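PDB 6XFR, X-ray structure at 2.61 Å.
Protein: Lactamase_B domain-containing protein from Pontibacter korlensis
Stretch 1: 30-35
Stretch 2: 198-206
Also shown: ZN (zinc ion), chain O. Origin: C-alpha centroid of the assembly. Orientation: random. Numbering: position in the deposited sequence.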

# COMPACT_ATOMS: atom_id res chain seq x y z
N VAL B 30 -17.59 -6.01 -4.81
CA VAL B 30 -17.50 -5.06 -3.71
C VAL B 30 -16.55 -3.92 -4.08
O VAL B 30 -15.46 -4.13 -4.61
CB VAL B 30 -17.06 -5.78 -2.42
CG1 VAL B 30 -16.92 -4.79 -1.27
CG2 VAL B 30 -18.07 -6.85 -2.06
N VAL B 31 -16.98 -2.71 -3.77
CA VAL B 31 -16.26 -1.48 -4.10
C VAL B 31 -15.77 -0.86 -2.80
O VAL B 31 -16.58 -0.55 -1.92
CB VAL B 31 -17.15 -0.51 -4.89
CG1 VAL B 31 -16.49 0.84 -4.96
CG2 VAL B 31 -17.41 -1.04 -6.28
N PRO B 32 -14.47 -0.67 -2.63
CA PRO B 32 -13.97 0.08 -1.47
C PRO B 32 -13.97 1.59 -1.70
O PRO B 32 -13.95 2.09 -2.83
CB PRO B 32 -12.53 -0.46 -1.32
CG PRO B 32 -12.11 -0.75 -2.74
CD PRO B 32 -13.38 -1.20 -3.47
N SER B 33 -13.99 2.31 -0.58
CA SER B 33 -13.77 3.75 -0.55
C SER B 33 -12.75 4.06 0.53
O SER B 33 -12.91 3.64 1.69
CB SER B 33 -15.07 4.52 -0.31
OG SER B 33 -15.00 5.78 -0.97
N HIS B 34 -11.67 4.74 0.15
CA HIS B 34 -10.57 5.01 1.06
C HIS B 34 -10.63 6.45 1.55
O HIS B 34 -10.94 7.37 0.78
CB HIS B 34 -9.23 4.72 0.40
CG HIS B 34 -9.11 3.32 -0.12
ND1 HIS B 34 -9.36 2.22 0.68
CD2 HIS B 34 -8.78 2.84 -1.33
CE1 HIS B 34 -9.18 1.12 -0.03
NE2 HIS B 34 -8.83 1.47 -1.26
N GLY B 35 -10.38 6.63 2.85
CA GLY B 35 -10.03 7.93 3.41
C GLY B 35 -8.77 7.78 4.24
O GLY B 35 -8.21 6.69 4.36
N VAL B 198 0.65 7.65 -3.12
CA VAL B 198 -0.53 8.29 -3.69
C VAL B 198 -1.75 7.42 -3.42
O VAL B 198 -1.77 6.25 -3.82
CB VAL B 198 -0.35 8.53 -5.19
CG1 VAL B 198 -1.66 9.08 -5.82
CG2 VAL B 198 0.87 9.45 -5.42
N VAL B 199 -2.74 7.96 -2.72
CA VAL B 199 -3.87 7.14 -2.27
C VAL B 199 -5.08 7.46 -3.14
O VAL B 199 -5.58 8.59 -3.09
CB VAL B 199 -4.18 7.33 -0.79
CG1 VAL B 199 -5.17 6.24 -0.38
CG2 VAL B 199 -2.91 7.25 0.04
N PRO B 200 -5.57 6.52 -3.92
CA PRO B 200 -6.82 6.70 -4.66
C PRO B 200 -8.01 6.34 -3.78
O PRO B 200 -7.88 5.86 -2.65
CB PRO B 200 -6.68 5.72 -5.82
CG PRO B 200 -5.92 4.58 -5.20
CD PRO B 200 -4.96 5.20 -4.18
N SER B 201 -9.20 6.52 -4.34
CA SER B 201 -10.36 6.21 -3.53
C SER B 201 -10.77 4.75 -3.64
O SER B 201 -11.16 4.16 -2.63
CB SER B 201 -11.54 7.09 -3.94
OG SER B 201 -11.49 8.26 -3.18
N HIS B 202 -10.70 4.17 -4.83
CA HIS B 202 -11.44 2.95 -5.11
C HIS B 202 -10.55 1.79 -5.56
O HIS B 202 -11.01 0.85 -6.21
CB HIS B 202 -12.53 3.27 -6.13
CG HIS B 202 -13.47 4.34 -5.68
ND1 HIS B 202 -14.19 4.25 -4.50
CD2 HIS B 202 -13.81 5.53 -6.23
CE1 HIS B 202 -14.93 5.33 -4.35
NE2 HIS B 202 -14.72 6.12 -5.39
N GLY B 203 -9.28 1.82 -5.15
CA GLY B 203 -8.37 0.73 -5.40
C GLY B 203 -7.14 0.87 -4.53
O GLY B 203 -7.05 1.79 -3.70
N PRO B 204 -6.19 -0.06 -4.67
CA PRO B 204 -4.96 -0.01 -3.86
C PRO B 204 -4.11 1.20 -4.20
O PRO B 204 -4.12 1.69 -5.32
CB PRO B 204 -4.24 -1.32 -4.22
CG PRO B 204 -5.34 -2.20 -4.89
CD PRO B 204 -6.23 -1.21 -5.59
N TRP B 205 -3.38 1.67 -3.20
CA TRP B 205 -2.50 2.82 -3.40
C TRP B 205 -1.15 2.37 -3.98
O TRP B 205 -0.83 1.18 -4.06
CB TRP B 205 -2.33 3.58 -2.09
CG TRP B 205 -2.29 2.67 -0.85
CD1 TRP B 205 -1.18 2.27 -0.15
CD2 TRP B 205 -3.42 2.05 -0.19
NE1 TRP B 205 -1.54 1.46 0.90
CE2 TRP B 205 -2.90 1.30 0.90
CE3 TRP B 205 -4.82 2.05 -0.41
CZ2 TRP B 205 -3.73 0.56 1.77
CZ3 TRP B 205 -5.64 1.32 0.47
CH2 TRP B 205 -5.09 0.58 1.54
N GLY B 206 -0.36 3.32 -4.43
CA GLY B 206 0.94 3.01 -5.01
C GLY B 206 1.87 4.20 -4.99
O GLY B 206 1.73 5.11 -4.18
ZN ZN O . -15.62 7.83 -5.81
O HOH W 1 -15.48 7.27 -8.04

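Residues 30-35 form a strand that packs against a segment, 198-206, that runs from a strand into a loop, and the two segments, at least 165 residues apart in sequence wherever they touch, bury 361 Å² between them. The backbones come nearest at His34 and Ser201, whose CA atoms lie 4.7 Å apart, and two hydrogen bonds join the segments around this point.

The first is between main chains. His34 N donates to Ser201 O at 2.9 Å, with an N-H...O angle of 133°, well short of linear. The same carbonyl receives a CA-H...O contact from Ser33, with Ser33 CA 3.4 Å from Ser201 O, so one acceptor serves two consecutive residues of the strand.

The second bond uses a side chain. His202 ND1 donates to Pro32 O at 2.7 Å with a nearly straight angle of 174°, and the carbonyl lies at the edge of the imidazole, near its plane, where a ring N-H can address it. Although the CA-to-CB bond of His202 points away overall, its m rotamer (chi2 -56°) brings the ring back to the strand. His202 CA makes a further CA-H...O contact with Pro32 O at 3.5 Å. Proline has no amide hydrogen to offer, but its carbonyl is fully available as an acceptor. With ND1 protonated, the other ring nitrogen is free to bind metal: His202 NE2 coordinates the zinc ion at 2.0 Å, the oxygen of water 1 lies 2.3 Å from the zinc, and two atoms from elsewhere in the structure also bind it. Both nitrogens are thus engaged, and the strand's carbonyl helps fix the orientation of a zinc ligand. Val31 CG1 lies 4.1 Å from His202 ND1, a van der Waals contact.

The CA-to-CB bond of His34 points toward the other stretch, and the residue loses more surface to the contact than any other, 110 Å². Its ring, also in an m rotamer, is buried with ND1 hydrogen-bonded elsewhere in the structure, while NE2 lies 3.0 Å from Gly203 O. The carbonyls of Gly203 and Pro200 both lie at the ring edge, the latter with its O 3.4 Å from His34 CD2. Over one face stands Trp205, edge-on: the planes meet at 87°, the centroids of the imidazole and the six-membered ring are 5.0 Å apart, and His34 CE1 is 3.6 Å from Trp205 CZ3. An aromatic ring thus suits this site, offering a face to the indole and polar atoms at its rim.

The buried hydroxyls of Ser33 and Ser201 are satisfied by hydrogen bonds elsewhere in the structure.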